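Local coordinates for protein myosin-I heavy chain (Dictyostelium discoideum, PDB 5EJY) that works as an actin-based motor with ATPase activity in early phagocytosis and adhesion, and is represented here by its first MyTH4-FERM tail module, at residues Glu191-Val203 with Ser211-Cys223. Numbering follows the deposited sequence.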
ATOM      1  N   GLU A 191      -2.181 -12.687   4.433  1.00 24.04           N
ATOM      2  CA  GLU A 191      -0.799 -12.498   4.854  1.00 23.61           C
ATOM      3  C   GLU A 191      -0.373 -13.552   5.881  1.00 20.27           C
ATOM      4  O   GLU A 191       0.730 -14.101   5.800  1.00 21.77           O
ATOM      5  CB  GLU A 191      -0.606 -11.077   5.409  1.00 19.84           C
ATOM      6  CG  GLU A 191       0.818 -10.781   5.883  1.00 18.79           C
ATOM      7  CD  GLU A 191       0.941  -9.415   6.550  1.00 18.56           C
ATOM      8  OE1 GLU A 191      -0.023  -8.606   6.487  1.00 18.59           O
ATOM      9  OE2 GLU A 191       2.006  -9.136   7.132  1.00 22.16           O
ATOM     10  N   LEU A 192      -1.242 -13.833   6.848  1.00 21.26           N
ATOM     11  CA  LEU A 192      -0.936 -14.832   7.874  1.00 22.88           C
ATOM     12  C   LEU A 192      -0.697 -16.207   7.266  1.00 25.06           C
ATOM     13  O   LEU A 192       0.176 -16.950   7.717  1.00 25.03           O
ATOM     14  CB  LEU A 192      -2.056 -14.908   8.925  1.00 21.10           C
ATOM     15  CG  LEU A 192      -2.192 -13.691   9.845  1.00 26.61           C
ATOM     16  CD1 LEU A 192      -3.476 -13.769  10.634  1.00 22.82           C
ATOM     17  CD2 LEU A 192      -0.992 -13.603  10.785  1.00 23.78           C
ATOM     18  N   GLU A 193      -1.472 -16.546   6.242  1.00 26.56           N
ATOM     19  CA  GLU A 193      -1.273 -17.816   5.535  1.00 26.84           C
ATOM     20  C   GLU A 193       0.131 -17.926   4.950  1.00 30.49           C
ATOM     21  O   GLU A 193       0.797 -18.949   5.108  1.00 31.64           O
ATOM     22  CB  GLU A 193      -2.354 -18.012   4.466  1.00 32.42           C
ATOM     23  CG  GLU A 193      -3.725 -18.269   5.075  1.00 33.48           C
ATOM     24  CD  GLU A 193      -4.850 -18.323   4.055  1.00 49.51           C
ATOM     25  OE1 GLU A 193      -4.810 -17.556   3.064  1.00 50.00           O
ATOM     26  OE2 GLU A 193      -5.786 -19.131   4.255  1.00 56.37           O
ATOM     27  N   SER A 194       0.588 -16.867   4.292  1.00 24.61           N
ATOM     28  CA  SER A 194       1.957 -16.805   3.778  1.00 27.75           C
ATOM     29  C   SER A 194       3.014 -16.870   4.882  1.00 26.89           C
ATOM     30  O   SER A 194       3.988 -17.618   4.782  1.00 26.21           O
ATOM     31  CB  SER A 194       2.160 -15.525   2.960  1.00 26.47           C
ATOM     32  OG  SER A 194       1.374 -15.549   1.783  1.00 30.97           O
ATOM     33  N   ILE A 195       2.837 -16.067   5.930  1.00 22.74           N
ATOM     34  CA  ILE A 195       3.786 -16.060   7.035  1.00 21.21           C
ATOM     35  C   ILE A 195       3.897 -17.455   7.637  1.00 26.62           C
ATOM     36  O   ILE A 195       5.000 -17.956   7.861  1.00 25.92           O
ATOM     37  CB  ILE A 195       3.356 -15.074   8.146  1.00 23.72           C
ATOM     38  CG1 ILE A 195       3.405 -13.634   7.621  1.00 22.58           C
ATOM     39  CG2 ILE A 195       4.261 -15.225   9.374  1.00 21.08           C
ATOM     40  CD1 ILE A 195       2.731 -12.628   8.540  1.00 18.82           C
ATOM     41  N   LYS A 196       2.746 -18.072   7.899  1.00 23.98           N
ATOM     42  CA  LYS A 196       2.709 -19.403   8.506  1.00 28.02           C
ATOM     43  C   LYS A 196       3.594 -20.355   7.723  1.00 28.87           C
ATOM     44  O   LYS A 196       4.406 -21.086   8.308  1.00 26.37           O
ATOM     45  CB  LYS A 196       1.270 -19.940   8.573  1.00 28.43           C
ATOM     46  CG  LYS A 196       1.145 -21.391   9.075  1.00 32.96           C
ATOM     47  CD  LYS A 196      -0.298 -21.748   9.444  1.00 35.15           C
ATOM     48  CE  LYS A 196      -0.632 -23.210   9.171  1.00 40.82           C
ATOM     49  NZ  LYS A 196       0.494 -24.157   9.427  1.00 43.10           N
ATOM     50  N   GLU A 197       3.452 -20.330   6.398  1.00 28.40           N
ATOM     51  CA  GLU A 197       4.193 -21.248   5.532  1.00 31.15           C
ATOM     52  C   GLU A 197       5.551 -20.718   5.102  1.00 31.60           C
ATOM     53  O   GLU A 197       6.186 -21.291   4.219  1.00 30.63           O
ATOM     54  CB  GLU A 197       3.385 -21.601   4.286  1.00 33.69           C
ATOM     55  CG  GLU A 197       1.963 -22.051   4.548  1.00 41.66           C
ATOM     56  CD  GLU A 197       1.291 -22.570   3.283  1.00 59.18           C
ATOM     57  OE1 GLU A 197       0.096 -22.269   3.064  1.00 58.97           O
ATOM     58  OE2 GLU A 197       1.964 -23.278   2.500  1.00 59.15           O
ATOM     59  N   ASN A 198       6.001 -19.633   5.721  1.00 25.81           N
ATOM     60  CA  ASN A 198       7.325 -19.093   5.443  1.00 24.13           C
ATOM     61  C   ASN A 198       7.536 -18.758   3.962  1.00 30.65           C
ATOM     62  O   ASN A 198       8.593 -19.045   3.393  1.00 29.76           O
ATOM     63  CB  ASN A 198       8.414 -20.063   5.943  1.00 29.18           C
ATOM     64  CG  ASN A 198       8.461 -20.149   7.471  1.00 32.50           C
ATOM     65  OD1 ASN A 198       8.485 -19.128   8.153  1.00 26.03           O
ATOM     66  ND2 ASN A 198       8.449 -21.367   8.010  1.00 23.79           N
ATOM     67  N   ARG A 199       6.528 -18.159   3.338  1.00 25.83           N
ATOM     68  CA  ARG A 199       6.648 -17.737   1.948  1.00 27.47           C
ATOM     69  C   ARG A 199       6.237 -16.269   1.790  1.00 25.76           C
ATOM     70  O   ARG A 199       5.676 -15.692   2.708  1.00 22.79           O
ATOM     71  CB  ARG A 199       5.805 -18.624   1.046  1.00 31.62           C
ATOM     72  CG  ARG A 199       4.319 -18.517   1.293  1.00 35.80           C
ATOM     73  CD  ARG A 199       3.545 -19.246   0.206  1.00 44.23           C
ATOM     74  NE  ARG A 199       2.148 -18.817   0.166  1.00 51.01           N
ATOM     75  CZ  ARG A 199       1.157 -19.472   0.760  1.00 52.37           C
ATOM     76  NH1 ARG A 199       1.419 -20.587   1.429  1.00 53.01           N
ATOM     77  NH2 ARG A 199      -0.088 -19.017   0.685  1.00 48.94           N
ATOM     78  N   PRO A 200       6.539 -15.668   0.631  1.00 27.94           N
ATOM     79  CA  PRO A 200       6.136 -14.290   0.318  1.00 26.17           C
ATOM     80  C   PRO A 200       4.634 -14.160   0.133  1.00 27.41           C
ATOM     81  O   PRO A 200       3.960 -15.154  -0.139  1.00 26.77           O
ATOM     82  CB  PRO A 200       6.836 -14.013  -1.020  1.00 26.72           C
ATOM     83  CG  PRO A 200       7.933 -15.042  -1.113  1.00 31.29           C
ATOM     84  CD  PRO A 200       7.386 -16.248  -0.427  1.00 30.49           C
ATOM     85  N   ILE A 201       4.108 -12.947   0.300  1.00 21.09           N
ATOM     86  CA  ILE A 201       2.731 -12.670  -0.055  1.00 23.25           C
ATOM     87  C   ILE A 201       2.753 -12.315  -1.537  1.00 23.70           C
ATOM     88  O   ILE A 201       3.598 -11.531  -1.965  1.00 22.99           O
ATOM     89  CB  ILE A 201       2.156 -11.470   0.752  1.00 21.62           C
ATOM     90  CG1 ILE A 201       2.044 -11.821   2.240  1.00 24.17           C
ATOM     91  CG2 ILE A 201       0.787 -11.088   0.236  1.00 23.74           C
ATOM     92  CD1 ILE A 201       3.357 -11.741   3.005  1.00 24.29           C
ATOM     93  N   PHE A 202       1.860 -12.916  -2.320  1.00 21.72           N
ATOM     94  CA  PHE A 202       1.733 -12.564  -3.732  1.00 24.79           C
ATOM     95  C   PHE A 202       0.635 -11.513  -3.918  1.00 26.14           C
ATOM     96  O   PHE A 202      -0.504 -11.716  -3.491  1.00 27.28           O
ATOM     97  CB  PHE A 202       1.427 -13.808  -4.585  1.00 27.72           C
ATOM     98  CG  PHE A 202       1.392 -13.525  -6.060  1.00 27.29           C
ATOM     99  CD1 PHE A 202       2.555 -13.194  -6.739  1.00 28.14           C
ATOM    100  CD2 PHE A 202       0.196 -13.572  -6.764  1.00 29.87           C
ATOM    101  CE1 PHE A 202       2.531 -12.927  -8.101  1.00 29.27           C
ATOM    102  CE2 PHE A 202       0.164 -13.308  -8.118  1.00 31.73           C
ATOM    103  CZ  PHE A 202       1.329 -12.981  -8.787  1.00 31.27           C
ATOM    104  N   VAL A 203       0.981 -10.372  -4.507  1.00 23.93           N
ATOM    105  CA  VAL A 203      -0.023  -9.353  -4.808  1.00 25.47           C
ATOM    106  C   VAL A 203      -0.065  -9.078  -6.296  1.00 29.05           C
ATOM    107  O   VAL A 203       0.947  -9.168  -6.978  1.00 26.40           O
ATOM    108  CB  VAL A 203       0.207  -8.007  -4.060  1.00 26.88           C
ATOM    109  CG1 VAL A 203       0.079  -8.201  -2.564  1.00 24.94           C
ATOM    110  CG2 VAL A 203       1.562  -7.399  -4.418  1.00 24.84           C
ATOM    111  N   SER A 211      -3.148  -4.330 -17.896  1.00 31.18           N
ATOM    112  CA  SER A 211      -2.429  -5.590 -17.690  1.00 36.79           C
ATOM    113  C   SER A 211      -2.180  -5.864 -16.210  1.00 33.30           C
ATOM    114  O   SER A 211      -2.140  -4.947 -15.382  1.00 29.55           O
ATOM    115  CB  SER A 211      -1.110  -5.622 -18.467  1.00 36.98           C
ATOM    116  OG  SER A 211      -0.163  -4.712 -17.933  1.00 34.45           O
ATOM    117  N   LEU A 212      -1.999  -7.140 -15.893  1.00 34.38           N
ATOM    118  CA  LEU A 212      -1.859  -7.582 -14.521  1.00 36.16           C
ATOM    119  C   LEU A 212      -0.421  -7.997 -14.212  1.00 32.33           C
ATOM    120  O   LEU A 212       0.091  -8.929 -14.816  1.00 32.68           O
ATOM    121  CB  LEU A 212      -2.787  -8.770 -14.288  1.00 39.06           C
ATOM    122  CG  LEU A 212      -3.595  -8.603 -13.014  1.00 38.78           C
ATOM    123  CD1 LEU A 212      -2.642  -8.244 -11.892  1.00 35.20           C
ATOM    124  CD2 LEU A 212      -4.651  -7.525 -13.220  1.00 36.55           C
ATOM    125  N   LYS A 213       0.217  -7.301 -13.274  1.00 27.26           N
ATOM    126  CA  LYS A 213       1.586  -7.620 -12.873  1.00 24.96           C
ATOM    127  C   LYS A 213       1.597  -8.300 -11.503  1.00 28.37           C
ATOM    128  O   LYS A 213       0.831  -7.941 -10.630  1.00 34.12           O
ATOM    129  CB  LYS A 213       2.433  -6.355 -12.787  1.00 25.08           C
ATOM    130  CG  LYS A 213       2.252  -5.377 -13.930  1.00 30.37           C
ATOM    131  CD  LYS A 213       2.557  -5.990 -15.263  1.00 32.34           C
ATOM    132  CE  LYS A 213       2.444  -4.924 -16.351  1.00 38.19           C
ATOM    133  NZ  LYS A 213       2.734  -5.465 -17.710  1.00 34.53           N
ATOM    134  N   GLY A 214       2.455  -9.292 -11.314  1.00 28.45           N
ATOM    135  CA  GLY A 214       2.543  -9.946 -10.020  1.00 28.16           C
ATOM    136  C   GLY A 214       3.786  -9.500  -9.268  1.00 26.17           C
ATOM    137  O   GLY A 214       4.818  -9.292  -9.881  1.00 27.20           O
ATOM    138  N   LEU A 215       3.682  -9.323  -7.953  1.00 25.36           N
ATOM    139  CA  LEU A 215       4.859  -9.103  -7.118  1.00 23.52           C
ATOM    140  C   LEU A 215       4.843 -10.039  -5.916  1.00 24.87           C
ATOM    141  O   LEU A 215       3.790 -10.300  -5.327  1.00 25.47           O
ATOM    142  CB  LEU A 215       4.931  -7.659  -6.616  1.00 24.21           C
ATOM    143  CG  LEU A 215       5.124  -6.487  -7.581  1.00 25.66           C
ATOM    144  CD1 LEU A 215       5.041  -5.155  -6.806  1.00 24.24           C
ATOM    145  CD2 LEU A 215       6.452  -6.599  -8.350  1.00 26.68           C
ATOM    146  N   HIS A 216       6.012 -10.544  -5.556  1.00 23.06           N
ATOM    147  CA  HIS A 216       6.160 -11.290  -4.316  1.00 23.46           C
ATOM    148  C   HIS A 216       6.762 -10.366  -3.273  1.00 23.63           C
ATOM    149  O   HIS A 216       7.870  -9.847  -3.454  1.00 26.63           O
ATOM    150  CB  HIS A 216       7.028 -12.539  -4.519  1.00 22.87           C
ATOM    151  CG  HIS A 216       6.361 -13.596  -5.344  1.00 28.01           C
ATOM    152  ND1 HIS A 216       6.466 -13.645  -6.717  1.00 32.44           N
ATOM    153  CD2 HIS A 216       5.547 -14.620  -4.992  1.00 31.33           C
ATOM    154  CE1 HIS A 216       5.757 -14.663  -7.175  1.00 27.48           C
ATOM    155  NE2 HIS A 216       5.188 -15.269  -6.148  1.00 34.20           N
ATOM    156  N   ILE A 217       6.025 -10.148  -2.189  1.00 21.20           N
ATOM    157  CA  ILE A 217       6.462  -9.216  -1.156  1.00 17.86           C
ATOM    158  C   ILE A 217       6.473  -9.849   0.234  1.00 22.42           C
ATOM    159  O   ILE A 217       6.031 -10.994   0.422  1.00 22.36           O
ATOM    160  CB  ILE A 217       5.552  -7.936  -1.117  1.00 20.36           C
ATOM    161  CG1 ILE A 217       4.132  -8.271  -0.655  1.00 19.06           C
ATOM    162  CG2 ILE A 217       5.487  -7.273  -2.498  1.00 23.72           C
ATOM    163  CD1 ILE A 217       3.233  -7.011  -0.500  1.00 21.10           C
ATOM    164  N   ASP A 218       6.981  -9.101   1.209  1.00 20.75           N
ATOM    165  CA  ASP A 218       6.867  -9.528   2.597  1.00 21.46           C
ATOM    166  C   ASP A 218       6.119  -8.510   3.439  1.00 22.65           C
ATOM    167  O   ASP A 218       5.683  -7.455   2.927  1.00 19.48           O
ATOM    168  CB  ASP A 218       8.224  -9.964   3.209  1.00 20.67           C
ATOM    169  CG  ASP A 218       9.187  -8.808   3.465  1.00 22.79           C
ATOM    170  OD1 ASP A 218       8.780  -7.629   3.496  1.00 21.58           O
ATOM    171  OD2 ASP A 218      10.395  -9.094   3.659  1.00 24.07           O
ATOM    172  N   SER A 219       5.929  -8.833   4.718  1.00 19.97           N
ATOM    173  CA  SER A 219       5.114  -7.977   5.590  1.00 17.76           C
ATOM    174  C   SER A 219       5.614  -6.539   5.676  1.00 18.92           C
ATOM    175  O   SER A 219       4.823  -5.616   5.907  1.00 18.08           O
ATOM    176  CB  SER A 219       5.074  -8.569   7.004  1.00 18.34           C
ATOM    177  OG  SER A 219       4.549  -9.886   6.952  1.00 20.29           O
ATOM    178  N   ALA A 220       6.920  -6.351   5.513  1.00 17.26           N
ATOM    179  CA  ALA A 220       7.542  -5.028   5.678  1.00 16.49           C
ATOM    180  C   ALA A 220       7.701  -4.257   4.369  1.00 17.19           C
ATOM    181  O   ALA A 220       8.211  -3.139   4.372  1.00 20.97           O
ATOM    182  CB  ALA A 220       8.896  -5.166   6.348  1.00 20.60           C
ATOM    183  N   THR A 221       7.255  -4.836   3.260  1.00 16.22           N
ATOM    184  CA  THR A 221       7.458  -4.227   1.944  1.00 19.12           C
ATOM    185  C   THR A 221       6.704  -2.904   1.801  1.00 20.32           C
ATOM    186  O   THR A 221       5.499  -2.837   2.040  1.00 18.94           O
ATOM    187  CB  THR A 221       7.055  -5.186   0.807  1.00 21.32           C
ATOM    188  OG1 THR A 221       7.958  -6.299   0.801  1.00 21.06           O
ATOM    189  CG2 THR A 221       7.133  -4.471  -0.561  1.00 19.72           C
ATOM    190  N   THR A 222       7.423  -1.851   1.430  1.00 20.04           N
ATOM    191  CA  THR A 222       6.811  -0.531   1.330  1.00 19.00           C
ATOM    192  C   THR A 222       6.318  -0.216  -0.070  1.00 21.34           C
ATOM    193  O   THR A 222       6.634  -0.914  -1.026  1.00 19.79           O
ATOM    194  CB  THR A 222       7.800   0.568   1.731  1.00 21.48           C
ATOM    195  OG1 THR A 222       8.933   0.501   0.863  1.00 22.19           O
ATOM    196  CG2 THR A 222       8.245   0.372   3.183  1.00 21.18           C
ATOM    197  N   CYS A 223       5.538   0.856  -0.178  1.00 19.94           N
ATOM    198  CA  CYS A 223       5.100   1.320  -1.482  1.00 20.39           C
ATOM    199  C   CYS A 223       6.304   1.675  -2.363  1.00 20.37           C
ATOM    200  O   CYS A 223       6.344   1.367  -3.551  1.00 18.87           O
ATOM    201  CB  CYS A 223       4.170   2.522  -1.314  1.00 18.39           C
ATOM    202  SG  CYS A 223       3.468   3.059  -2.875  1.00 23.52           S
TER
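I201 pairs with I217 and V203 with L215, each through two backbone hydrogen bonds; the opening of strand 201-207 runs antiparallel to strand 212-217 (156° between the short segments) in the first hairpin of the ubiquitin-like FERM lobe. On one face of the sheet, V203 CG1 lies 4.0 Å from I217 CD1, the two side chains meeting at about a right angle; I201 CB packs on I217 CG1, and L268 and L264 of helix 264-277 cover this apolar patch. On the other face, F202 places CD1 over the H216 ring, 3.4 Å from NE2, with the planes inclined at 47°. With CG anti to the backbone N (chi1 -175°), the phenyl ring also reaches G214, its CZ 3.5 Å from CA. P200 CB borders the imidazole edge. Beyond the strands, S219 OG donates to E191 OE2 (2.7 Å) on the anti side of the carboxylate, an oxygen that also forms a salt bridge with R183. A leucine in place of E191 would probably leave the S219 hydroxyl and the R183 charge without their shared acceptor. The buried carboxylate, like the D218-R176 salt bridge, thus ties the turn after strand 212-217 to the MyTH4 side, while backbone bonds and apolar side chains join the two strands.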